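Local coordinates for protein threonine--tRNA ligase catalytic subunit (Aeropyrum pernix, PDB 3A32) that probably catalyses the ATP-dependent attachment of threonine to tRNA(Thr) as a zinc-binding class II synthetase, and probably cannot deacylate mischarged seryl-tRNA(Thr), at residues Q340-A345 and A398-I403; L413-F418 and R426-A431; R329-F334 and T394-V399; R354-L359 and I403-V408. All blocks are in the same frame, centred on the assembly; numbering follows the deposited sequence.

Overall arrangement
Contacts 1, 2 and 4 lie within the anticodon-binding domain, and contact 3 sits where that domain meets the catalytic part. Contact 1 pairs strands 341-347 and 399-403 inside a mixed six-stranded sheet. Contact 2, centred about 9 Å away, is the hairpin 412-419/424-431 that carries the sheet to its edge. Contact 3 lies about 12 Å from contact 1, just before the same strands begin, and contact 4 about 13 Å from it, where they end and helices 353-369 and 405-410 meet. Along the chain contact 4 crosses contacts 1 and 3, which share A398 and V399, and contact 2 follows. Thus one sheet joins the domain junction to the helices of contact 4, about 24 Å away between centres.

Contact 1 of 4, residues Q340-A345 and A398-I403; sequences QFAVIA and AVNVFI
F341 and V399 stand next to each other on neighbouring parallel strands, their side chains pointing the same way. In F341, CG lies beside the backbone N (chi1 -75°), and the ring then runs alongside the valine, with F341 CD1 3.8 Å from V399 CB. V401 CG2 comes near the plane of the same ring, at its edge. Further along this face the tip of I403 reaches back diagonally, and its CD1 meets V343 CG1 at 3.7 Å. On the other face I344 lies beside F402, with I344 CD1 3.7 Å from F402 CE1; the same CD1 also touches N400 CB. A342 CB faces N400 OD1 at 3.6 Å, a buried oxygen with no polar partner in the model.

Five backbone hydrogen bonds hold these side chains in register. The first, from V399 N to Q340 O, is the most bent (132° at the hydrogen), with its donor tilted from the carbonyl plane. The four that follow run nearly along the C=O axis, ending with I403 N to I344 O at 2.7 Å. Between them CA-H groups lean on the carbonyls, as F341 CA does on V399 O at 3.3 Å.

Farther out, helix 353-369 covers the F341, V343 and I403 face, and helix 384-393 the I344 and F402 face. Q340 bonds through its amide to R373 N and F334 O, ahead of the strand. Two parallel strands buried between helices, as here, are characteristic of the alpha/beta anticodon-binding domain of class IIa synthetases.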
loop_
_atom_site.group_PDB
_atom_site.type_symbol
_atom_site.label_atom_id
_atom_site.label_comp_id
_atom_site.label_asym_id
_atom_site.label_seq_id
_atom_site.Cartn_x
_atom_site.Cartn_y
_atom_site.Cartn_z
ATOM N N GLN A 340 18.906 6.379 -0.300
ATOM C CA GLN A 340 19.441 5.801 0.919
ATOM C C GLN A 340 20.967 5.810 0.999
ATOM O O GLN A 340 21.536 6.180 2.032
ATOM C CB GLN A 340 18.871 4.388 1.098
ATOM C CG GLN A 340 17.346 4.453 1.443
ATOM C CD GLN A 340 16.736 3.126 1.649
ATOM O OE1 GLN A 340 16.742 2.282 0.754
ATOM N NE2 GLN A 340 16.158 2.920 2.830
ATOM N N PHE A 341 21.635 5.402 -0.078
ATOM C CA PHE A 341 23.105 5.436 -0.153
ATOM C C PHE A 341 23.447 6.245 -1.360
ATOM O O PHE A 341 23.019 5.877 -2.460
ATOM C CB PHE A 341 23.710 4.029 -0.340
ATOM C CG PHE A 341 23.685 3.192 0.906
ATOM C CD1 PHE A 341 24.672 3.353 1.888
ATOM C CD2 PHE A 341 22.649 2.283 1.127
ATOM C CE1 PHE A 341 24.641 2.595 3.062
ATOM C CE2 PHE A 341 22.601 1.517 2.303
ATOM C CZ PHE A 341 23.611 1.643 3.263
ATOM N N ALA A 342 24.220 7.331 -1.187
ATOM C CA ALA A 342 24.824 7.979 -2.349
ATOM C C ALA A 342 26.274 7.476 -2.411
ATOM O O ALA A 342 27.006 7.584 -1.408
ATOM C CB ALA A 342 24.778 9.492 -2.245
ATOM N N VAL A 343 26.657 6.899 -3.540
ATOM C CA VAL A 343 27.992 6.343 -3.747
ATOM C C VAL A 343 28.737 7.298 -4.679
ATOM O O VAL A 343 28.340 7.484 -5.842
ATOM C CB VAL A 343 27.934 4.896 -4.362
ATOM C CG1 VAL A 343 29.326 4.348 -4.615
ATOM C CG2 VAL A 343 27.131 3.892 -3.439
ATOM N N ILE A 344 29.773 7.938 -4.145
ATOM C CA ILE A 344 30.469 9.065 -4.786
ATOM C C ILE A 344 31.912 8.670 -5.147
ATOM O O ILE A 344 32.747 8.436 -4.269
ATOM C CB ILE A 344 30.411 10.338 -3.901
ATOM C CG1 ILE A 344 28.944 10.715 -3.640
ATOM C CG2 ILE A 344 31.082 11.543 -4.614
ATOM C CD1 ILE A 344 28.647 11.277 -2.313
ATOM N N ALA A 345 32.172 8.570 -6.451
ATOM C CA ALA A 345 33.441 8.076 -6.944
ATOM C C ALA A 345 34.353 9.300 -7.133
ATOM O O ALA A 345 34.089 10.137 -7.992
ATOM C CB ALA A 345 33.229 7.316 -8.275
ATOM N N ALA A 398 20.501 9.735 2.601
ATOM C CA ALA A 398 20.637 9.301 3.998
ATOM C C ALA A 398 22.111 9.030 4.350
ATOM O O ALA A 398 22.593 9.495 5.370
ATOM C CB ALA A 398 19.739 8.048 4.299
ATOM N N VAL A 399 22.836 8.317 3.487
ATOM C CA VAL A 399 24.242 7.948 3.752
ATOM C C VAL A 399 25.071 8.294 2.517
ATOM O O VAL A 399 24.669 7.907 1.440
ATOM C CB VAL A 399 24.364 6.413 4.084
ATOM C CG1 VAL A 399 25.827 5.996 4.392
ATOM C CG2 VAL A 399 23.446 5.995 5.314
ATOM N N ASN A 400 26.180 9.040 2.662
ATOM C CA ASN A 400 27.177 9.255 1.580
ATOM C C ASN A 400 28.349 8.300 1.709
ATOM O O ASN A 400 28.915 8.197 2.792
ATOM C CB ASN A 400 27.717 10.725 1.482
ATOM C CG ASN A 400 26.615 11.749 1.204
ATOM O OD1 ASN A 400 25.545 11.416 0.647
ATOM N ND2 ASN A 400 26.856 13.014 1.624
ATOM N N VAL A 401 28.689 7.599 0.628
ATOM C CA VAL A 401 29.853 6.671 0.623
ATOM C C VAL A 401 30.866 7.239 -0.359
ATOM O O VAL A 401 30.582 7.361 -1.541
ATOM C CB VAL A 401 29.456 5.193 0.261
ATOM C CG1 VAL A 401 30.683 4.252 0.258
ATOM C CG2 VAL A 401 28.358 4.664 1.239
ATOM N N PHE A 402 31.997 7.683 0.154
ATOM C CA PHE A 402 33.014 8.324 -0.679
ATOM C C PHE A 402 34.056 7.320 -1.064
ATOM O O PHE A 402 34.663 6.680 -0.191
ATOM C CB PHE A 402 33.675 9.515 0.031
ATOM C CG PHE A 402 32.750 10.718 0.170
ATOM C CD1 PHE A 402 32.557 11.596 -0.895
ATOM C CD2 PHE A 402 32.063 10.948 1.365
ATOM C CE1 PHE A 402 31.705 12.693 -0.776
ATOM C CE2 PHE A 402 31.204 12.039 1.494
ATOM C CZ PHE A 402 31.026 12.929 0.434
ATOM N N ILE A 403 34.224 7.127 -2.366
ATOM C CA ILE A 403 35.238 6.207 -2.825
ATOM C C ILE A 403 36.274 6.904 -3.680
ATOM O O ILE A 403 36.024 7.187 -4.827
ATOM C CB ILE A 403 34.700 5.004 -3.562
ATOM C CG1 ILE A 403 33.636 4.297 -2.697
ATOM C CG2 ILE A 403 35.934 4.032 -3.893
ATOM C CD1 ILE A 403 32.705 3.483 -3.436
#

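Contact 2 of 4, residues L413-F418 and R426-A431; sequences LDVRVF and RRLAIA. With SO4 (sulfate ion), chain D.
D414 and R427 meet across the hairpin, the aspartate lying over one face of the guanidinium. Three charged side chains form a network here. R416 grips D414 side-on within its own strand: R416 NE reaches D414 OD1 at 2.8 Å in an almost straight bond (177°), and R416 NH2 reaches D414 OD2, on its syn lone pair, at 2.7 Å. R427 comes from the other strand and stacks on the carboxylate, the two planes 16° apart. D414 OD2 sits 3.8 Å above the centre of the R427 guanidinium. D414 OD1, 3.6 Å from R427 NE, lies well out of the guanidinium plane, which leaves an attraction of charges with no N-H pointing at it. The edge of R427 is taken by a sulfate, probably from the crystallisation liquor: R427 NH1 bonds to its O3 at 2.8 Å and NH2 to O4. K406 binds the same sulfate.

The backbone bonds are those of an antiparallel ladder, two at each of the pairs L413-I430, V415-L428 and V417-R426.

Apolar contacts occupy the opposite face. V415 CG2 meets I430 CG1 at 3.7 Å, and V417 CG2 meets L428 CD1 at 3.8 Å. Helix 435-457 packs against L413, V415 and I430 on this side.

One face of the hairpin is thus mainly apolar, with R426 at its exposed end, and the other carries the D414-R416-R427 network. There D414 and the sulfate probably offset the repulsion between R416 NH2 and R427 NH1, which are 4.0 Å apart.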
loop_
_atom_site.group_PDB
_atom_site.type_symbol
_atom_site.label_atom_id
_atom_site.label_comp_id
_atom_site.label_asym_id
_atom_site.label_seq_id
_atom_site.Cartn_x
_atom_site.Cartn_y
_atom_site.Cartn_z
ATOM N N LEU A 413 36.364 2.462 3.756
ATOM C CA LEU A 413 35.437 3.402 3.112
ATOM C C LEU A 413 35.232 4.613 4.006
ATOM O O LEU A 413 35.308 4.482 5.203
ATOM C CB LEU A 413 34.094 2.739 2.845
ATOM C CG LEU A 413 34.107 1.528 1.899
ATOM C CD1 LEU A 413 32.770 0.823 1.992
ATOM C CD2 LEU A 413 34.456 1.924 0.433
ATOM N N ASP A 414 34.985 5.765 3.421
ATOM C CA ASP A 414 34.618 6.985 4.150
ATOM C C ASP A 414 33.091 7.150 4.026
ATOM O O ASP A 414 32.566 7.505 2.950
ATOM C CB ASP A 414 35.365 8.184 3.565
ATOM C CG ASP A 414 34.901 9.510 4.108
ATOM O OD1 ASP A 414 33.939 9.588 4.870
ATOM O OD2 ASP A 414 35.527 10.534 3.757
ATOM N N VAL A 415 32.392 6.865 5.130
ATOM C CA VAL A 415 30.955 6.703 5.118
ATOM C C VAL A 415 30.347 7.690 6.101
ATOM O O VAL A 415 30.693 7.681 7.282
ATOM C CB VAL A 415 30.542 5.256 5.493
ATOM C CG1 VAL A 415 29.032 5.097 5.594
ATOM C CG2 VAL A 415 31.076 4.283 4.504
ATOM N N ARG A 416 29.437 8.524 5.601
ATOM C CA ARG A 416 28.886 9.651 6.326
ATOM C C ARG A 416 27.370 9.544 6.415
ATOM O O ARG A 416 26.624 9.802 5.466
ATOM C CB ARG A 416 29.323 10.974 5.675
ATOM C CG ARG A 416 30.793 10.894 5.287
ATOM C CD ARG A 416 31.412 12.219 5.212
ATOM N NE ARG A 416 32.846 12.125 4.988
ATOM C CZ ARG A 416 33.625 13.182 4.805
ATOM N NH1 ARG A 416 33.106 14.415 4.818
ATOM N NH2 ARG A 416 34.925 13.007 4.645
ATOM N N VAL A 417 26.940 9.146 7.594
ATOM C CA VAL A 417 25.543 9.013 7.960
ATOM C C VAL A 417 25.072 10.387 8.462
ATOM O O VAL A 417 25.828 11.147 9.051
ATOM C CB VAL A 417 25.440 7.875 9.036
ATOM C CG1 VAL A 417 24.010 7.738 9.572
ATOM C CG2 VAL A 417 25.920 6.509 8.455
ATOM N N PHE A 418 23.855 10.772 8.177
ATOM C CA PHE A 418 23.404 12.071 8.621
ATOM C C PHE A 418 22.706 11.856 9.943
ATOM O O PHE A 418 21.781 11.039 10.048
ATOM C CB PHE A 418 22.452 12.740 7.620
ATOM C CG PHE A 418 22.099 14.108 8.032
ATOM C CD1 PHE A 418 22.955 15.211 7.690
ATOM C CD2 PHE A 418 20.986 14.321 8.881
ATOM C CE1 PHE A 418 22.678 16.523 8.155
ATOM C CE2 PHE A 418 20.697 15.626 9.370
ATOM C CZ PHE A 418 21.526 16.738 8.991
ATOM N N ARG A 426 27.949 12.404 10.109
ATOM C CA ARG A 426 28.877 11.796 11.017
ATOM C C ARG A 426 29.671 10.741 10.274
ATOM O O ARG A 426 29.094 9.818 9.713
ATOM C CB ARG A 426 28.139 11.202 12.220
ATOM C CG ARG A 426 29.058 10.621 13.277
ATOM C CD ARG A 426 28.278 10.241 14.573
ATOM N NE ARG A 426 27.523 9.018 14.362
ATOM C CZ ARG A 426 28.047 7.788 14.411
ATOM N NH1 ARG A 426 29.351 7.596 14.691
ATOM N NH2 ARG A 426 27.246 6.746 14.181
ATOM N N ARG A 427 31.002 10.886 10.309
ATOM C CA ARG A 427 31.931 10.022 9.598
ATOM C C ARG A 427 32.165 8.710 10.263
ATOM O O ARG A 427 32.401 8.636 11.470
ATOM C CB ARG A 427 33.269 10.752 9.393
ATOM C CG ARG A 427 34.160 10.106 8.389
ATOM C CD ARG A 427 35.301 10.977 7.981
ATOM N NE ARG A 427 36.344 10.109 7.450
ATOM C CZ ARG A 427 37.536 10.508 7.000
ATOM N NH1 ARG A 427 37.896 11.781 7.025
ATOM N NH2 ARG A 427 38.393 9.605 6.563
ATOM N N LEU A 428 32.090 7.640 9.475
ATOM C CA LEU A 428 32.448 6.296 9.953
ATOM C C LEU A 428 33.535 5.783 9.055
ATOM O O LEU A 428 33.604 6.135 7.890
ATOM C CB LEU A 428 31.280 5.297 9.885
ATOM C CG LEU A 428 29.886 5.681 10.357
ATOM C CD1 LEU A 428 28.909 4.593 9.908
ATOM C CD2 LEU A 428 29.817 5.902 11.874
ATOM N N ALA A 429 34.373 4.926 9.600
ATOM C CA ALA A 429 35.463 4.301 8.836
ATOM C C ALA A 429 35.095 2.823 8.697
ATOM O O ALA A 429 35.098 2.086 9.672
ATOM C CB ALA A 429 36.758 4.450 9.575
ATOM N N ILE A 430 34.715 2.419 7.491
ATOM C CA ILE A 430 34.237 1.071 7.234
ATOM C C ILE A 430 35.291 0.251 6.468
ATOM O O ILE A 430 35.483 0.446 5.257
ATOM C CB ILE A 430 32.857 1.054 6.453
ATOM C CG1 ILE A 430 31.732 1.777 7.212
ATOM C CG2 ILE A 430 32.428 -0.360 6.231
ATOM C CD1 ILE A 430 31.489 1.325 8.606
ATOM N N ALA A 431 35.965 -0.662 7.168
ATOM C CA ALA A 431 37.011 -1.488 6.541
ATOM C C ALA A 431 36.340 -2.508 5.624
ATOM O O ALA A 431 35.200 -2.923 5.859
ATOM C CB ALA A 431 37.917 -2.190 7.604
HETATM S S SO4 D . 41.342 11.349 5.565
HETATM O O1 SO4 D . 42.418 11.968 4.800
HETATM O O2 SO4 D . 41.948 10.724 6.752
HETATM O O3 SO4 D . 40.374 12.380 5.924
HETATM O O4 SO4 D . 40.613 10.416 4.703
#

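Contact 3 of 4, residues R329-F334 and T394-V399; sequences RGRMPF and TAKPAV. With SO4 (sulfate ion), chain B.
K396 lays its side chain against R331 and the backbone of G330, and crosses the arginine at about a right angle. Its CB meets R331 NH1 at 3.5 Å. CG, placed beside the backbone N (chi1 -68°), stands 3.4 Å above the plane of the R331 guanidinium, over its centre, with R331 CZ at 3.5 Å. CD lies between R329 O and G330 O, 3.5 Å from the latter, and CE comes to 3.1 Å from R329 O. At the tip the chain of K396 bends (chi4 70°), and K396 NZ bonds to O4 of a sulfate at 2.8 Å. The same NZ also bonds to E392 O; K7 and Y12 hold the sulfate too, which probably came from the crystallisation liquor.

Both segments are loops at the junction of the catalytic and anticodon-binding parts. R329, with positive phi, is the C-prime residue of a Schellman motif that ends helix 317-327. The chain then turns through G330, also at positive phi, and K396 CD packs close to it.

Two waters tie the loops together. One donates to G330 O and K396 O and accepts from M332 N, at 2.9 Å. The other accepts from R331 NH1 in the guanidinium plane and donates to P397 O; NH1 also has a salt bridge to E392. Beyond them, F334 CD1 touches A398 CB at 3.7 Å, and V399 CG2 lies at the edge of the F334 ring.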
loop_
_atom_site.group_PDB
_atom_site.type_symbol
_atom_site.label_atom_id
_atom_site.label_comp_id
_atom_site.label_asym_id
_atom_site.label_seq_id
_atom_site.Cartn_x
_atom_site.Cartn_y
_atom_site.Cartn_z
ATOM N N ARG A 329 14.533 20.201 7.876
ATOM C CA ARG A 329 15.255 20.763 6.742
ATOM C C ARG A 329 15.572 19.685 5.656
ATOM O O ARG A 329 16.739 19.588 5.139
ATOM C CB ARG A 329 16.519 21.503 7.229
ATOM C CG ARG A 329 16.239 22.909 7.886
ATOM C CD ARG A 329 16.294 22.865 9.376
ATOM N NE ARG A 329 16.139 24.203 9.971
ATOM C CZ ARG A 329 15.211 24.577 10.872
ATOM N NH1 ARG A 329 14.281 23.722 11.346
ATOM N NH2 ARG A 329 15.219 25.840 11.310
ATOM N N GLY A 330 14.536 18.919 5.282
ATOM C CA GLY A 330 14.658 18.044 4.167
ATOM C C GLY A 330 15.309 16.714 4.520
ATOM O O GLY A 330 15.545 15.905 3.621
ATOM N N ARG A 331 15.563 16.475 5.814
ATOM C CA ARG A 331 16.351 15.303 6.263
ATOM C C ARG A 331 15.481 14.159 6.749
ATOM O O ARG A 331 14.935 14.204 7.848
ATOM C CB ARG A 331 17.365 15.687 7.346
ATOM C CG ARG A 331 18.377 16.722 6.889
ATOM C CD ARG A 331 19.393 16.206 5.813
ATOM N NE ARG A 331 20.328 17.264 5.396
ATOM C CZ ARG A 331 21.409 17.076 4.644
ATOM N NH1 ARG A 331 21.729 15.865 4.164
ATOM N NH2 ARG A 331 22.186 18.113 4.369
ATOM N N MET A 332 15.333 13.155 5.897
ATOM C CA MET A 332 14.460 12.010 6.148
ATOM C C MET A 332 15.194 10.925 6.936
ATOM O O MET A 332 16.425 10.718 6.725
ATOM C CB MET A 332 14.007 11.385 4.809
ATOM C CG MET A 332 13.223 12.348 3.865
ATOM S SD MET A 332 11.763 13.022 4.693
ATOM C CE MET A 332 10.716 11.537 4.756
ATOM N N PRO A 333 14.440 10.176 7.784
ATOM C CA PRO A 333 15.023 8.984 8.417
ATOM C C PRO A 333 15.381 7.959 7.336
ATOM O O PRO A 333 14.700 7.925 6.299
ATOM C CB PRO A 333 13.894 8.429 9.302
ATOM C CG PRO A 333 12.641 9.209 8.951
ATOM C CD PRO A 333 13.005 10.380 8.105
ATOM N N PHE A 334 16.412 7.132 7.582
ATOM C CA PHE A 334 16.952 6.225 6.592
ATOM C C PHE A 334 15.881 5.440 5.817
ATOM O O PHE A 334 15.979 5.314 4.595
ATOM C CB PHE A 334 17.977 5.270 7.219
ATOM C CG PHE A 334 18.551 4.271 6.261
ATOM C CD1 PHE A 334 19.733 4.542 5.577
ATOM C CD2 PHE A 334 17.953 3.023 6.102
ATOM C CE1 PHE A 334 20.306 3.594 4.707
ATOM C CE2 PHE A 334 18.497 2.079 5.231
ATOM C CZ PHE A 334 19.685 2.364 4.522
ATOM N N THR A 394 20.260 19.625 -2.083
ATOM C CA THR A 394 19.226 19.135 -2.990
ATOM C C THR A 394 18.728 17.736 -2.636
ATOM O O THR A 394 17.641 17.613 -2.101
ATOM C CB THR A 394 19.716 19.230 -4.442
ATOM O OG1 THR A 394 19.680 20.629 -4.800
ATOM C CG2 THR A 394 18.796 18.511 -5.386
ATOM N N ALA A 395 19.544 16.719 -2.874
ATOM C CA ALA A 395 19.151 15.335 -2.748
ATOM C C ALA A 395 19.197 14.782 -1.309
ATOM O O ALA A 395 18.400 13.872 -0.973
ATOM C CB ALA A 395 19.988 14.490 -3.649
ATOM N N LYS A 396 20.110 15.327 -0.476
ATOM C CA LYS A 396 20.208 14.962 0.944
ATOM C C LYS A 396 20.118 13.444 1.186
ATOM O O LYS A 396 19.177 12.979 1.880
ATOM C CB LYS A 396 19.145 15.692 1.765
ATOM C CG LYS A 396 19.360 17.183 1.858
ATOM C CD LYS A 396 18.210 17.910 2.521
ATOM C CE LYS A 396 18.600 19.364 2.719
ATOM N NZ LYS A 396 18.682 20.144 1.446
ATOM N N PRO A 397 21.074 12.658 0.598
ATOM C CA PRO A 397 21.002 11.199 0.715
ATOM C C PRO A 397 21.134 10.815 2.169
ATOM O O PRO A 397 21.802 11.516 2.912
ATOM C CB PRO A 397 22.231 10.720 -0.083
ATOM C CG PRO A 397 22.539 11.875 -1.038
ATOM C CD PRO A 397 22.271 13.079 -0.155
ATOM N N ALA A 398 20.501 9.735 2.601
ATOM C CA ALA A 398 20.637 9.301 3.998
ATOM C C ALA A 398 22.111 9.030 4.350
ATOM O O ALA A 398 22.593 9.495 5.370
ATOM C CB ALA A 398 19.739 8.048 4.299
ATOM N N VAL A 399 22.836 8.317 3.487
ATOM C CA VAL A 399 24.242 7.948 3.752
ATOM C C VAL A 399 25.071 8.294 2.517
ATOM O O VAL A 399 24.669 7.907 1.440
ATOM C CB VAL A 399 24.364 6.413 4.084
ATOM C CG1 VAL A 399 25.827 5.996 4.392
ATOM C CG2 VAL A 399 23.446 5.995 5.314
HETATM S S SO4 B . 19.550 23.409 2.860
HETATM O O1 SO4 B . 20.816 22.676 3.039
HETATM O O2 SO4 B . 18.554 23.405 3.934
HETATM O O3 SO4 B . 20.003 24.780 2.760
HETATM O O4 SO4 B . 18.910 22.911 1.642
HETATM O O HOH W 1 16.707 13.525 3.387
HETATM O O HOH W 2 20.441 13.463 4.775
#

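Contact 4 of 4, residues R354-L359 and I403-V408; sequences REIEDL and IGAKEV. With SO4 (sulfate ion), chain D.
I356, on helix 353-369, comes closest by backbone to G404, their CA atoms 6.1 Å apart. The I403-V408 segment leaves strand 399-403 here and turns into the short helix 405-410, with G404 as its N-cap. The first turn closes with V408 N bonded to G404 O, while G404 N gives its hydrogen to E407 OE1 at 2.7 Å. That bond is bent, and the nitrogen meets the oxygen on the anti side of the carboxylate, out of its plane.

I356 makes the largest share of the first helix's contact. CG1 lies beside the backbone N (chi1 -69°), and the extended chi2 (171°) sends CD1 on to the start of the short helix, where I356 CD1 lies 3.4 Å from A405 N and close to G404 C. The other branch, CG2, touches I403 O at 3.4 Å. V408 comes in at about a right angle to I356, with V408 CG2 3.8 Å from I356 CG1. One turn on, L359 CD2 meets I403 CG2 at 3.7 Å and also touches V408 CG2, as L359 and V408 pass alongside each other pointing opposite ways. At the outer side E355 OE1 approaches V408 CG1 at 3.4 Å.

A345 and Y432 help enclose this cluster, on I356 and L359 respectively. K406 NZ bonds to O1 of the sulfate that R427 also holds.

The join of helix 353-369 to the end of strand 399-403 and the start of helix 405-410 is mainly aliphatic, with the E355 carboxylate at its exposed rim. None of the hydrogen bonds of these segments joins the one to the other; that of E407 ties the N-cap to its own first turn.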
loop_
_atom_site.group_PDB
_atom_site.type_symbol
_atom_site.label_atom_id
_atom_site.label_comp_id
_atom_site.label_asym_id
_atom_site.label_seq_id
_atom_site.Cartn_x
_atom_site.Cartn_y
_atom_site.Cartn_z
ATOM N N ARG A 354 40.298 3.212 -12.229
ATOM C CA ARG A 354 39.715 1.990 -12.711
ATOM C C ARG A 354 39.236 1.148 -11.519
ATOM O O ARG A 354 38.129 0.613 -11.532
ATOM C CB ARG A 354 40.747 1.246 -13.561
ATOM C CG ARG A 354 40.258 -0.053 -14.118
ATOM C CD ARG A 354 41.426 -0.833 -14.667
ATOM N NE ARG A 354 42.381 -1.324 -13.654
ATOM C CZ ARG A 354 43.577 -0.776 -13.394
ATOM N NH1 ARG A 354 43.980 0.331 -14.032
ATOM N NH2 ARG A 354 44.380 -1.324 -12.483
ATOM N N GLU A 355 40.068 1.060 -10.485
ATOM C CA GLU A 355 39.697 0.364 -9.269
ATOM C C GLU A 355 38.606 1.141 -8.513
ATOM O O GLU A 355 37.750 0.557 -7.903
ATOM C CB GLU A 355 40.906 0.249 -8.374
ATOM C CG GLU A 355 41.961 -0.702 -8.826
ATOM C CD GLU A 355 43.114 -0.673 -7.866
ATOM O OE1 GLU A 355 42.925 -1.144 -6.705
ATOM O OE2 GLU A 355 44.185 -0.149 -8.272
ATOM N N ILE A 356 38.691 2.466 -8.516
ATOM C CA ILE A 356 37.653 3.326 -7.928
ATOM C C ILE A 356 36.301 3.102 -8.618
ATOM O O ILE A 356 35.281 2.952 -7.943
ATOM C CB ILE A 356 38.028 4.826 -8.044
ATOM C CG1 ILE A 356 39.224 5.145 -7.140
ATOM C CG2 ILE A 356 36.799 5.719 -7.817
ATOM C CD1 ILE A 356 39.773 6.507 -7.343
ATOM N N GLU A 357 36.327 3.067 -9.959
ATOM C CA GLU A 357 35.121 2.922 -10.759
ATOM C C GLU A 357 34.526 1.538 -10.542
ATOM O O GLU A 357 33.326 1.433 -10.316
ATOM C CB GLU A 357 35.377 3.265 -12.245
ATOM C CG GLU A 357 34.262 2.805 -13.226
ATOM C CD GLU A 357 32.939 3.587 -13.069
ATOM O OE1 GLU A 357 32.984 4.794 -12.707
ATOM O OE2 GLU A 357 31.849 3.000 -13.316
ATOM N N ASP A 358 35.356 0.498 -10.553
ATOM C CA ASP A 358 34.885 -0.843 -10.302
ATOM C C ASP A 358 34.377 -1.055 -8.861
ATOM O O ASP A 358 33.410 -1.766 -8.653
ATOM C CB ASP A 358 35.959 -1.895 -10.658
ATOM C CG ASP A 358 36.338 -1.897 -12.181
ATOM O OD1 ASP A 358 35.698 -1.199 -13.019
ATOM O OD2 ASP A 358 37.297 -2.617 -12.542
ATOM N N LEU A 359 35.046 -0.482 -7.869
ATOM C CA LEU A 359 34.550 -0.529 -6.492
ATOM C C LEU A 359 33.177 0.148 -6.315
ATOM O O LEU A 359 32.238 -0.467 -5.799
ATOM C CB LEU A 359 35.596 0.005 -5.480
ATOM C CG LEU A 359 35.308 -0.256 -3.982
ATOM C CD1 LEU A 359 35.173 -1.730 -3.644
ATOM C CD2 LEU A 359 36.336 0.442 -3.041
ATOM N N ILE A 403 34.224 7.127 -2.366
ATOM C CA ILE A 403 35.238 6.207 -2.825
ATOM C C ILE A 403 36.274 6.904 -3.680
ATOM O O ILE A 403 36.024 7.187 -4.827
ATOM C CB ILE A 403 34.700 5.004 -3.562
ATOM C CG1 ILE A 403 33.636 4.297 -2.697
ATOM C CG2 ILE A 403 35.934 4.032 -3.893
ATOM C CD1 ILE A 403 32.705 3.483 -3.436
ATOM N N GLY A 404 37.417 7.218 -3.060
ATOM C CA GLY A 404 38.571 7.764 -3.773
ATOM C C GLY A 404 39.796 6.839 -3.703
ATOM O O GLY A 404 39.718 5.699 -3.240
ATOM N N ALA A 405 40.912 7.346 -4.201
ATOM C CA ALA A 405 42.206 6.647 -4.232
ATOM C C ALA A 405 42.605 6.135 -2.848
ATOM O O ALA A 405 43.089 5.035 -2.712
ATOM C CB ALA A 405 43.280 7.624 -4.758
ATOM N N LYS A 406 42.442 6.971 -1.831
ATOM C CA LYS A 406 42.771 6.664 -0.446
ATOM C C LYS A 406 41.943 5.481 0.066
ATOM O O LYS A 406 42.454 4.598 0.736
ATOM C CB LYS A 406 42.486 7.914 0.414
ATOM C CG LYS A 406 43.018 7.797 1.847
ATOM C CD LYS A 406 42.891 9.124 2.687
ATOM C CE LYS A 406 43.311 10.412 1.901
ATOM N NZ LYS A 406 44.198 11.419 2.688
ATOM N N GLU A 407 40.640 5.489 -0.221
ATOM C CA GLU A 407 39.729 4.412 0.182
ATOM C C GLU A 407 40.102 3.092 -0.463
ATOM O O GLU A 407 40.098 2.054 0.173
ATOM C CB GLU A 407 38.255 4.745 -0.185
ATOM C CG GLU A 407 37.627 5.850 0.670
ATOM C CD GLU A 407 38.271 7.202 0.448
ATOM O OE1 GLU A 407 38.618 7.556 -0.708
ATOM O OE2 GLU A 407 38.456 7.903 1.436
ATOM N N VAL A 408 40.371 3.136 -1.747
ATOM C CA VAL A 408 40.867 1.956 -2.426
ATOM C C VAL A 408 42.243 1.442 -1.829
ATOM O O VAL A 408 42.409 0.248 -1.561
ATOM C CB VAL A 408 40.997 2.276 -3.900
ATOM C CG1 VAL A 408 41.856 1.273 -4.580
ATOM C CG2 VAL A 408 39.578 2.392 -4.563
HETATM S S SO4 D . 41.342 11.349 5.565
HETATM O O1 SO4 D . 42.418 11.968 4.800
HETATM O O2 SO4 D . 41.948 10.724 6.752
HETATM O O3 SO4 D . 40.374 12.380 5.924
HETATM O O4 SO4 D . 40.613 10.416 4.703
#